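PDB 2XSU: catechol 1,2 dioxygenase from Acinetobacter radioresistens, which probably catalyses the iron(III)-dependent intradiol cleavage of catechol by dioxygen to cis,cis-muconate, the first step of the catechol branch of the beta-ketoadipate pathway. Local coordinates for residues G165-F170 and N178-I183; S131-T136 and A161-N166; L73-G78 and E108-V113; T196-Y201 and F242-D247. The protein carries 1 engineered substitution. One frame throughout, in Å; residues are numbered along the deposited sequence.

Contact 1: residues G165-F170 and N178-I183; sequences GNYSFF and NLRRTI. With FE (Fe (III) ion), chain B.
N178 and R180 hold S168 in the iron-bearing loop of the intradiol dioxygenase domain. N178 comes first. Its carbonyl oxygen takes the hydroxyl of S168: OG lies 2.7 Å from N178 O, in the carbonyl plane and on a lone pair. Water 1 joins the same two residues, accepting from S168 N and donating to N178 O. The amide of N178 is turned to Q174.

L179 leads into strand 180-184, and R180 makes the main grip. Its chain runs extended from CG to NE and presents the guanidinium side-on to S168. NE gives a bond of 2.9 Å to S168 OG, and NH2 one of 2.8 Å to S168 O. S168 OG lies between its own N and carbonyl carbon (chi1 66°), which brings it to both NE and N178 O. The remaining nitrogen, NH1, bonds L111 O.

NH2 also meets two aromatic residues. It lies at the edge of the F170 ring, and the two planes are 57° apart. On the other residue it touches the CB of Y167, 3.6 Å away. The far end of that tyrosine binds the ferric ion, with OH 1.9 Å from the metal.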
# COMPACT_ATOMS: atom_id res chain seq x y z
N GLY A 165 -3.64 -4.81 27.11
CA GLY A 165 -4.16 -4.86 25.74
C GLY A 165 -3.11 -5.18 24.68
O GLY A 165 -3.34 -4.91 23.50
N ASN A 166 -1.99 -5.81 25.10
CA ASN A 166 -0.88 -6.15 24.18
C ASN A 166 -0.75 -7.65 23.93
O ASN A 166 -1.05 -8.47 24.82
CB ASN A 166 0.47 -5.62 24.73
CG ASN A 166 0.50 -4.10 24.92
OD1 ASN A 166 1.06 -3.59 25.92
ND2 ASN A 166 -0.09 -3.37 24.00
N TYR A 167 -0.29 -8.01 22.73
CA TYR A 167 -0.14 -9.40 22.31
C TYR A 167 1.33 -9.80 22.23
O TYR A 167 2.17 -8.99 21.80
CB TYR A 167 -0.74 -9.58 20.91
CG TYR A 167 -2.25 -9.62 20.83
CD1 TYR A 167 -2.91 -10.83 20.62
CD2 TYR A 167 -3.00 -8.45 20.87
CE1 TYR A 167 -4.27 -10.87 20.51
CE2 TYR A 167 -4.40 -8.48 20.76
CZ TYR A 167 -5.01 -9.69 20.57
OH TYR A 167 -6.38 -9.75 20.43
N SER A 168 1.63 -11.03 22.62
CA SER A 168 3.01 -11.52 22.52
C SER A 168 3.45 -11.60 21.06
O SER A 168 2.62 -11.63 20.12
CB SER A 168 3.15 -12.88 23.22
OG SER A 168 2.40 -13.88 22.53
N PHE A 169 4.78 -11.61 20.90
CA PHE A 169 5.49 -11.65 19.63
C PHE A 169 5.57 -10.24 19.09
O PHE A 169 6.66 -9.76 18.79
CB PHE A 169 4.90 -12.67 18.63
CG PHE A 169 5.67 -12.76 17.34
CD1 PHE A 169 6.79 -13.60 17.25
CD2 PHE A 169 5.29 -12.01 16.23
CE1 PHE A 169 7.52 -13.69 16.04
CE2 PHE A 169 6.01 -12.09 15.03
CZ PHE A 169 7.13 -12.94 14.95
N PHE A 170 4.43 -9.56 19.00
CA PHE A 170 4.39 -8.16 18.62
C PHE A 170 4.90 -7.24 19.72
O PHE A 170 5.66 -6.31 19.44
CB PHE A 170 2.98 -7.80 18.12
CG PHE A 170 2.56 -8.64 16.97
CD1 PHE A 170 2.97 -8.32 15.68
CD2 PHE A 170 1.84 -9.81 17.17
CE1 PHE A 170 2.65 -9.12 14.61
CE2 PHE A 170 1.51 -10.62 16.11
CZ PHE A 170 1.92 -10.28 14.81
N ASN A 178 3.37 -16.10 24.91
CA ASN A 178 2.51 -15.80 26.06
C ASN A 178 1.07 -15.58 25.54
O ASN A 178 0.86 -14.89 24.53
CB ASN A 178 3.00 -14.58 26.82
CG ASN A 178 2.36 -14.46 28.21
OD1 ASN A 178 2.25 -15.46 28.93
ND2 ASN A 178 1.96 -13.25 28.58
N LEU A 179 0.10 -16.18 26.23
CA LEU A 179 -1.33 -16.09 25.88
C LEU A 179 -1.66 -16.60 24.47
O LEU A 179 -2.61 -16.11 23.83
CB LEU A 179 -1.85 -14.64 26.11
CG LEU A 179 -1.46 -14.05 27.48
CD1 LEU A 179 -1.86 -12.58 27.58
CD2 LEU A 179 -2.11 -14.85 28.63
N ARG A 180 -0.90 -17.59 24.01
CA ARG A 180 -1.19 -18.29 22.75
C ARG A 180 -1.00 -19.78 22.97
O ARG A 180 0.09 -20.22 23.36
CB ARG A 180 -0.21 -17.81 21.65
CG ARG A 180 -0.22 -16.31 21.38
CD ARG A 180 0.89 -15.93 20.40
NE ARG A 180 0.90 -14.50 20.11
CZ ARG A 180 0.09 -13.91 19.24
NH1 ARG A 180 -0.79 -14.64 18.55
NH2 ARG A 180 0.17 -12.59 19.07
N ARG A 181 -2.03 -20.57 22.72
CA ARG A 181 -1.98 -22.03 22.94
C ARG A 181 -2.80 -22.79 21.91
O ARG A 181 -3.82 -22.27 21.39
CB ARG A 181 -2.46 -22.41 24.33
CG ARG A 181 -1.62 -21.90 25.50
CD ARG A 181 -0.21 -22.52 25.55
NE ARG A 181 0.46 -22.08 26.78
CZ ARG A 181 1.21 -21.00 26.89
NH1 ARG A 181 1.45 -20.23 25.83
NH2 ARG A 181 1.76 -20.67 28.07
N THR A 182 -2.41 -24.04 21.67
CA THR A 182 -3.23 -24.98 20.93
C THR A 182 -3.62 -26.07 21.91
O THR A 182 -2.73 -26.69 22.53
CB THR A 182 -2.45 -25.60 19.76
OG1 THR A 182 -2.10 -24.57 18.84
CG2 THR A 182 -3.27 -26.69 19.05
N ILE A 183 -4.91 -26.32 22.01
CA ILE A 183 -5.47 -27.35 22.92
C ILE A 183 -6.23 -28.38 22.08
O ILE A 183 -7.15 -28.04 21.34
CB ILE A 183 -6.44 -26.77 23.98
CG1 ILE A 183 -5.82 -25.61 24.75
CG2 ILE A 183 -6.85 -27.87 24.98
CD1 ILE A 183 -6.83 -24.82 25.61
FE FE B . -7.42 -9.35 18.84
O HOH W 1 -0.66 -12.75 23.08
O HOH W 2 -6.54 -8.76 16.98

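Contact 2: residues S131-T136 and A161-N166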
# COMPACT_ATOMS: atom_id res chain seq x y z
N SER A 131 0.12 -11.86 37.67
CA SER A 131 -0.80 -12.49 38.61
C SER A 131 -1.27 -11.56 39.73
O SER A 131 -2.31 -11.81 40.34
CB SER A 131 -0.21 -13.79 39.18
OG SER A 131 0.97 -13.49 39.94
N ASP A 132 -0.52 -10.49 39.98
CA ASP A 132 -0.90 -9.53 41.03
C ASP A 132 -1.61 -8.31 40.46
O ASP A 132 -1.88 -7.34 41.20
CB ASP A 132 0.32 -9.09 41.86
CG ASP A 132 0.92 -10.21 42.70
OD1 ASP A 132 0.21 -11.18 43.09
OD2 ASP A 132 2.14 -10.11 42.99
N LYS A 133 -1.96 -8.34 39.17
CA LYS A 133 -2.56 -7.15 38.55
C LYS A 133 -3.69 -7.39 37.56
O LYS A 133 -4.18 -6.44 36.93
CB LYS A 133 -1.51 -6.25 37.91
CG LYS A 133 -0.76 -6.87 36.75
CD LYS A 133 0.35 -5.89 36.33
CE LYS A 133 0.99 -6.28 35.01
NZ LYS A 133 2.07 -5.31 34.59
N VAL A 134 -4.10 -8.63 37.43
CA VAL A 134 -5.19 -8.97 36.51
C VAL A 134 -5.96 -10.17 37.06
O VAL A 134 -5.37 -11.03 37.75
CB VAL A 134 -4.68 -9.24 35.05
CG1 VAL A 134 -3.97 -10.57 34.96
CG2 VAL A 134 -5.84 -9.19 34.08
N ASP A 135 -7.26 -10.21 36.75
CA ASP A 135 -8.11 -11.35 37.15
C ASP A 135 -7.70 -12.63 36.41
O ASP A 135 -7.36 -12.59 35.21
CB ASP A 135 -9.59 -11.10 36.84
CG ASP A 135 -10.22 -10.01 37.70
OD1 ASP A 135 -9.67 -9.68 38.77
OD2 ASP A 135 -11.30 -9.54 37.30
N THR A 136 -7.73 -13.74 37.13
CA THR A 136 -7.64 -15.06 36.53
C THR A 136 -8.95 -15.38 35.80
O THR A 136 -10.05 -15.03 36.25
CB THR A 136 -7.42 -16.12 37.64
OG1 THR A 136 -6.13 -15.91 38.22
CG2 THR A 136 -7.45 -17.50 37.07
N ALA A 161 -5.03 -10.79 24.21
CA ALA A 161 -4.23 -9.72 24.81
C ALA A 161 -4.01 -9.88 26.32
O ALA A 161 -4.83 -10.50 27.06
CB ALA A 161 -4.85 -8.36 24.52
N ASN A 162 -2.91 -9.29 26.76
CA ASN A 162 -2.62 -9.21 28.21
C ASN A 162 -3.39 -8.09 28.92
O ASN A 162 -4.31 -7.48 28.33
CB ASN A 162 -1.09 -9.15 28.48
CG ASN A 162 -0.48 -7.77 28.21
OD1 ASN A 162 -1.15 -6.82 27.77
ND2 ASN A 162 0.82 -7.67 28.50
N SER A 163 -3.02 -7.80 30.17
CA SER A 163 -3.78 -6.83 31.00
C SER A 163 -3.66 -5.39 30.52
O SER A 163 -4.44 -4.53 30.97
CB SER A 163 -3.37 -6.91 32.47
OG SER A 163 -2.17 -6.21 32.70
N LEU A 164 -2.71 -5.15 29.61
CA LEU A 164 -2.47 -3.83 29.02
C LEU A 164 -3.02 -3.73 27.59
O LEU A 164 -2.88 -2.68 26.93
CB LEU A 164 -0.96 -3.49 29.06
CG LEU A 164 -0.22 -3.68 30.39
CD1 LEU A 164 1.25 -3.23 30.29
CD2 LEU A 164 -0.90 -2.97 31.51
N GLY A 165 -3.64 -4.81 27.11
CA GLY A 165 -4.16 -4.86 25.74
C GLY A 165 -3.11 -5.18 24.68
O GLY A 165 -3.34 -4.91 23.50
N ASN A 166 -1.99 -5.81 25.10
CA ASN A 166 -0.88 -6.15 24.18
C ASN A 166 -0.75 -7.65 23.93
O ASN A 166 -1.05 -8.47 24.82
CB ASN A 166 0.47 -5.62 24.73
CG ASN A 166 0.50 -4.10 24.92
OD1 ASN A 166 1.06 -3.59 25.92
ND2 ASN A 166 -0.09 -3.37 24.00
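V134 and S163 meet through carbon, joining two loops of the intradiol dioxygenase domain. The CB of S163 lies 3.7 Å from V134 CB and equally close to V134 CG2, the methyl that stands anti to the valine N. K133 adds a looser touch beside it. Its chain is extended beyond CG and passes the serine, with CE 3.9 Å from S163 OG. No hydrogen bond crosses between 131-136 and 161-166, so this is van der Waals packing near the surface. The hydroxyl of S163 has its partner in E130, just before the first segment. That bond ties the same two loops together.

The second shell is the turn that carries S163. Residues N162 to G165 form a type I beta turn, closed by G165 N to N162 O at 3.0 Å. N162 also makes an Asx turn: its OD1 accepts from L164 N at 2.9 Å. The same oxygen takes N166 N at 3.0 Å. The two N-H groups come from opposite faces of the amide plane, and neither lies on a lone pair. N162 N in turn bonds N166 O at 2.8 Å. Two backbone N-H groups are thus held by one side-chain oxygen, which probably helps to position S163, the second residue of the turn. The turn runs on into the loop of the iron ligand Y167.

Segment 131-136 leads into strand 136-145, and segment 161-166 follows strand 155-159. V134 also packs on T196 of strand 190-196, and the side chain of N162 touches L179, next to strand 180-184.

Contact 3: residues L73-G78 and E108-V113. Engineered in segment 73-78: G78 (natural residue Ala). With PIE (1,2-diacyl-sn-glycero-3-phosphoinositol), chain C.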
# COMPACT_ATOMS: atom_id res chain seq x y z
N LEU A 73 -1.23 -2.54 7.51
CA LEU A 73 -2.27 -2.68 6.49
C LEU A 73 -3.33 -3.71 6.88
O LEU A 73 -4.49 -3.58 6.48
CB LEU A 73 -1.71 -2.93 5.07
CG LEU A 73 -1.09 -1.68 4.43
CD1 LEU A 73 -0.45 -2.05 3.08
CD2 LEU A 73 -2.13 -0.53 4.27
N GLY A 74 -2.95 -4.71 7.67
CA GLY A 74 -3.94 -5.69 8.21
C GLY A 74 -4.85 -5.01 9.23
O GLY A 74 -6.09 -5.24 9.26
N LEU A 75 -4.27 -4.16 10.05
CA LEU A 75 -5.04 -3.38 10.99
C LEU A 75 -6.01 -2.43 10.27
O LEU A 75 -7.18 -2.28 10.68
CB LEU A 75 -4.07 -2.61 11.91
CG LEU A 75 -4.56 -2.11 13.23
CD1 LEU A 75 -5.17 -3.25 14.04
CD2 LEU A 75 -3.32 -1.51 13.97
N LEU A 76 -5.53 -1.78 9.20
CA LEU A 76 -6.36 -0.87 8.42
C LEU A 76 -7.50 -1.61 7.72
O LEU A 76 -8.61 -1.08 7.64
CB LEU A 76 -5.49 -0.16 7.37
CG LEU A 76 -6.25 0.92 6.56
CD1 LEU A 76 -6.72 2.05 7.47
CD2 LEU A 76 -5.30 1.45 5.50
N ALA A 77 -7.22 -2.83 7.24
CA ALA A 77 -8.28 -3.66 6.65
C ALA A 77 -9.40 -3.93 7.66
O ALA A 77 -10.60 -3.92 7.31
CB ALA A 77 -7.70 -4.97 6.10
N GLY A 78 -9.01 -4.16 8.91
CA GLY A 78 -10.01 -4.31 9.98
C GLY A 78 -10.77 -3.02 10.21
O GLY A 78 -12.00 -3.00 10.15
N GLU A 108 -10.39 -12.69 11.73
CA GLU A 108 -9.16 -13.22 12.33
C GLU A 108 -8.35 -12.13 13.05
O GLU A 108 -7.72 -12.41 14.07
CB GLU A 108 -8.29 -13.82 11.22
CG GLU A 108 -7.03 -14.56 11.68
CD GLU A 108 -6.25 -15.15 10.51
OE1 GLU A 108 -6.88 -15.64 9.54
OE2 GLU A 108 -4.99 -15.15 10.56
N GLY A 109 -8.34 -10.90 12.52
CA GLY A 109 -7.39 -9.89 12.95
C GLY A 109 -6.01 -10.20 12.40
O GLY A 109 -5.79 -11.26 11.79
N PRO A 110 -5.05 -9.30 12.64
CA PRO A 110 -3.74 -9.44 12.06
C PRO A 110 -2.67 -10.03 12.96
O PRO A 110 -1.48 -9.98 12.59
CB PRO A 110 -3.38 -7.97 11.73
CG PRO A 110 -3.98 -7.20 12.84
CD PRO A 110 -5.28 -7.96 13.18
N LEU A 111 -3.07 -10.61 14.10
CA LEU A 111 -2.06 -10.92 15.15
C LEU A 111 -1.91 -12.42 15.49
O LEU A 111 -1.31 -12.78 16.53
CB LEU A 111 -2.33 -10.09 16.42
CG LEU A 111 -2.42 -8.58 16.19
CD1 LEU A 111 -2.76 -7.86 17.52
CD2 LEU A 111 -1.15 -8.02 15.55
N TYR A 112 -2.41 -13.31 14.63
CA TYR A 112 -2.09 -14.73 14.81
C TYR A 112 -0.61 -15.02 14.63
O TYR A 112 0.04 -14.43 13.76
CB TYR A 112 -2.92 -15.59 13.84
CG TYR A 112 -2.60 -17.08 13.93
CD1 TYR A 112 -3.12 -17.88 14.96
CD2 TYR A 112 -1.80 -17.69 12.95
CE1 TYR A 112 -2.83 -19.24 15.02
CE2 TYR A 112 -1.52 -19.05 12.99
CZ TYR A 112 -2.03 -19.83 14.01
OH TYR A 112 -1.75 -21.19 14.04
N VAL A 113 -0.09 -15.92 15.47
CA VAL A 113 1.30 -16.43 15.31
C VAL A 113 1.28 -17.98 15.33
O VAL A 113 0.82 -18.58 16.29
CB VAL A 113 2.26 -15.85 16.38
CG1 VAL A 113 3.71 -16.40 16.13
CG2 VAL A 113 2.23 -14.32 16.39
P PIE C . -1.51 11.74 8.30
O11 PIE C . -1.28 13.14 7.99
O12 PIE C . -2.80 11.10 7.44
O13 PIE C . -2.08 11.79 9.94
O14 PIE C . -0.39 10.81 8.46
C1 PIE C . -2.67 13.61 7.52
C2 PIE C . -2.51 13.45 6.00
C3 PIE C . -3.62 12.47 5.57
O31 PIE C . -3.23 11.60 4.49
O32 PIE C . -4.11 9.69 5.28
C31 PIE C . -4.08 10.54 4.39
C32 PIE C . -4.99 10.41 3.17
C33 PIE C . -4.69 9.12 2.40
C34 PIE C . -5.71 8.03 2.71
C35 PIE C . -6.04 7.24 1.45
C36 PIE C . -6.16 5.74 1.74
C37 PIE C . -7.62 5.34 1.88
C38 PIE C . -7.83 3.88 1.48
C39 PIE C . -9.11 3.69 0.98
C40 PIE C . -9.45 2.62 0.15
C41 PIE C . -8.53 1.65 -0.24
C42 PIE C . -8.79 0.33 0.48
O21 PIE C . -2.54 14.72 5.22
O22 PIE C . -4.14 15.92 6.30
C21 PIE C . -3.68 15.49 5.24
C22 PIE C . -4.38 15.92 3.94
C23 PIE C . -4.39 14.94 2.76
C24 PIE C . -5.10 15.56 1.55
C25 PIE C . -6.30 14.71 1.11
C26 PIE C . -5.82 13.41 0.46
C27 PIE C . -7.00 12.59 -0.08
C28 PIE C . -6.61 11.12 -0.25
C29 PIE C . -6.13 10.85 -1.68
C47 PIE C . -5.99 9.35 -1.95
C48 PIE C . -5.48 9.13 -3.37
C49 PIE C . -5.82 7.72 -3.87
C50 PIE C . -4.67 7.10 -4.67
C51 PIE C . -3.81 6.16 -3.82
C1' PIE C . 2.70 10.57 10.46
C2' PIE C . 3.50 11.65 9.79
C3' PIE C . 2.56 12.83 9.49
C4' PIE C . 1.41 12.42 8.67
C5' PIE C . 0.63 11.27 9.33
C6' PIE C . 1.58 10.06 9.56
O1' PIE C . 3.54 9.43 10.70
O2' PIE C . 4.56 12.12 10.61
O3' PIE C . 3.28 13.89 8.83
O4' PIE C . 1.04 12.79 7.36
O6' PIE C . 0.86 9.03 10.24
C52 PIE C . -4.61 5.05 -3.12
C53 PIE C . -4.88 3.86 -4.04
C54 PIE C . -3.58 3.12 -4.39
C55 PIE C . -3.79 1.60 -4.36
C43 PIE C . -7.94 0.19 1.75
C44 PIE C . -7.27 -1.18 1.85
C45 PIE C . -7.46 -1.78 3.24
C46 PIE C . -6.12 -1.94 3.94
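P110 lays its ring against the backbone of helix 73-80 at G74 and L75. Its CB lies 4.1 Å from G74 C, and its CG is as far from L75 N. G74 has no side chain, and the proline ring rests directly on the helix backbone there. The CA atoms of G74 and P110 are 5.4 Å apart. L75 adds the one contact between apolar side chains, CD1 to P110 CG at 4.3 Å. The contact is small and has no hydrogen bond across it. G78 is an engineered residue, alanine in the natural protein. It does not touch segment 108-113.

The contact joins the helical N-terminal part of the enzyme to the catalytic domain. P110 lies about 6 Å from the ferric ion, nearest side-chain atom to metal. The other face of the helix meets lipid. The tail end of a bound phosphatidylinositol, C46, comes to 3.4 Å from L73 O and 3.8 Å from L76 CD2. L73, L76 and A77 belong to this lipid pocket.

L73 and A77 also pack on T65 and L61 of the second subunit. In its own subunit, L73 touches helix 54-69, while L75 and L76 pack on helix 208-215. The loop of P110 comes after helix 82-96 and leads into strand 113-114.

Contact 4: residues T196-Y201 and F242-D247; sequences TMPVGY and FNIEGD. With FE (Fe (III) ion), chain B.
G200 and D247 meet through a water, and no direct hydrogen bond crosses between their two segments. Water 3 accepts from G200 N at 2.7 Å and donates to D247 OD2 at 2.8 Å. The same carboxylate oxygen also takes the backbone N of S224, and OD1 takes that of Y249. Both carboxylate oxygens have a backbone N-H partner, which probably helps to hold D247 in place for the water.

The direct contact is apolar. The side chain of I244 starts toward the loop, and its CD1 lies 4.3 Å from P198 CG. M197 packs near I244 too, although the closeness of their methyl carbons is doubtful in the model. I244 also packs on S224 and I287, so its side chain is in contact with the loop and with strands 221-231 and 284-293.

In the fold, strand 238-244 runs antiparallel to strand 221-231 in the mixed sheet of the intradiol dioxygenase domain. Segment 196-201 leaves strand 190-196 and leads to the short strand 201-202, which also pairs with strand 221-231. A type II beta turn runs from I244 to D247, at the end of strand 238-244. G246 sits in it with a positive phi of 107°, and the CB of D247 is directed toward the loop.

At its far end the loop supplies an iron ligand. Y201 OH binds the ferric ion at 2.4 Å. The metal lies at the ring edge, in the ring plane. Y167, H225, H227 and water 2 are the other ligands.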
# COMPACT_ATOMS: atom_id res chain seq x y z
N THR A 196 -5.75 -15.32 31.80
CA THR A 196 -6.06 -14.04 32.45
C THR A 196 -7.08 -13.28 31.61
O THR A 196 -7.23 -13.56 30.41
CB THR A 196 -4.82 -13.18 32.67
OG1 THR A 196 -4.08 -13.02 31.44
CG2 THR A 196 -3.91 -13.84 33.71
N MET A 197 -7.83 -12.38 32.26
CA MET A 197 -8.87 -11.60 31.56
C MET A 197 -8.25 -10.66 30.53
O MET A 197 -7.46 -9.82 30.91
CB MET A 197 -9.64 -10.76 32.59
CG MET A 197 -10.74 -11.51 33.35
SD MET A 197 -12.10 -12.11 32.33
CE MET A 197 -11.99 -10.99 30.87
N PRO A 198 -8.58 -10.82 29.22
CA PRO A 198 -8.08 -9.82 28.27
C PRO A 198 -8.77 -8.48 28.44
O PRO A 198 -9.94 -8.41 28.83
CB PRO A 198 -8.47 -10.41 26.91
CG PRO A 198 -9.67 -11.20 27.18
CD PRO A 198 -9.42 -11.83 28.57
N VAL A 199 -8.03 -7.40 28.17
CA VAL A 199 -8.62 -6.07 28.09
C VAL A 199 -8.66 -5.66 26.61
O VAL A 199 -7.84 -6.11 25.82
CB VAL A 199 -7.81 -5.08 28.97
CG1 VAL A 199 -6.52 -4.72 28.34
CG2 VAL A 199 -8.62 -3.86 29.26
N GLY A 200 -9.67 -4.88 26.25
CA GLY A 200 -9.73 -4.31 24.92
C GLY A 200 -8.59 -3.30 24.76
O GLY A 200 -7.95 -2.90 25.73
N TYR A 201 -8.38 -2.86 23.55
CA TYR A 201 -7.21 -2.06 23.23
C TYR A 201 -7.50 -1.20 22.03
O TYR A 201 -8.42 -1.48 21.27
CB TYR A 201 -6.03 -2.99 22.94
CG TYR A 201 -6.33 -4.06 21.89
CD1 TYR A 201 -6.13 -3.81 20.52
CD2 TYR A 201 -6.78 -5.32 22.26
CE1 TYR A 201 -6.36 -4.78 19.57
CE2 TYR A 201 -7.02 -6.32 21.31
CZ TYR A 201 -6.83 -6.04 19.96
OH TYR A 201 -7.08 -7.00 19.00
N PHE A 242 -14.85 -14.94 20.98
CA PHE A 242 -15.93 -14.42 21.82
C PHE A 242 -15.57 -13.04 22.33
O PHE A 242 -14.37 -12.71 22.47
CB PHE A 242 -16.36 -15.37 22.98
CG PHE A 242 -15.33 -15.60 24.04
CD1 PHE A 242 -15.05 -14.64 25.02
CD2 PHE A 242 -14.65 -16.83 24.13
CE1 PHE A 242 -14.08 -14.84 26.01
CE2 PHE A 242 -13.68 -17.06 25.13
CZ PHE A 242 -13.39 -16.07 26.07
N ASN A 243 -16.60 -12.22 22.54
CA ASN A 243 -16.49 -10.95 23.23
C ASN A 243 -17.11 -11.13 24.59
O ASN A 243 -17.75 -12.16 24.86
CB ASN A 243 -17.26 -9.87 22.50
CG ASN A 243 -16.61 -9.46 21.24
OD1 ASN A 243 -15.57 -8.78 21.26
ND2 ASN A 243 -17.16 -9.88 20.12
N ILE A 244 -16.83 -10.17 25.48
CA ILE A 244 -17.27 -10.29 26.87
C ILE A 244 -18.28 -9.22 27.16
O ILE A 244 -18.03 -8.02 26.93
CB ILE A 244 -16.05 -10.20 27.82
CG1 ILE A 244 -15.08 -11.35 27.52
CG2 ILE A 244 -16.52 -10.24 29.30
CD1 ILE A 244 -13.80 -11.32 28.30
N GLU A 245 -19.45 -9.65 27.65
CA GLU A 245 -20.55 -8.75 27.99
C GLU A 245 -20.05 -7.76 29.04
O GLU A 245 -19.27 -8.12 29.93
CB GLU A 245 -21.73 -9.58 28.55
CG GLU A 245 -23.01 -8.80 28.70
CD GLU A 245 -23.53 -8.21 27.40
OE1 GLU A 245 -23.94 -8.96 26.50
OE2 GLU A 245 -23.55 -6.96 27.30
N GLY A 246 -20.47 -6.50 28.89
CA GLY A 246 -20.01 -5.46 29.85
C GLY A 246 -19.00 -4.47 29.33
O GLY A 246 -18.71 -3.46 30.00
N ASP A 247 -18.41 -4.77 28.17
CA ASP A 247 -17.37 -3.91 27.63
C ASP A 247 -17.99 -2.66 27.00
O ASP A 247 -18.97 -2.73 26.28
CB ASP A 247 -16.55 -4.68 26.58
CG ASP A 247 -15.22 -4.03 26.28
OD1 ASP A 247 -15.20 -2.93 25.71
OD2 ASP A 247 -14.17 -4.64 26.61
FE FE B . -7.42 -9.35 18.84
O HOH W 3 -11.72 -3.94 27.77
O HOH W 2 -6.54 -8.76 16.98

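Overall arrangement
Along the chain contact 3 closes first. Contacts 2 and 1 follow and share G165 and N166, and contact 4 comes last. Contacts 1, 2 and 4 lie in the dioxygenase domain, with centres 11 to 15 Å apart. Contacts 1 and 4 reach the same mixed sheet. Contact 2 touches both: A161 packs on Y167, and D135 pairs with M197 through the backbone. The centre of contact 3 is 14 Å from contact 1, which it meets through L111. It is 18 Å from contact 4 and 22 Å from contact 2, and touches neither. Tyrosines of contacts 1 and 4 bind the ferric ion and P110 of contact 3 is nearby, consistent with a site close to where the helical part meets the domain.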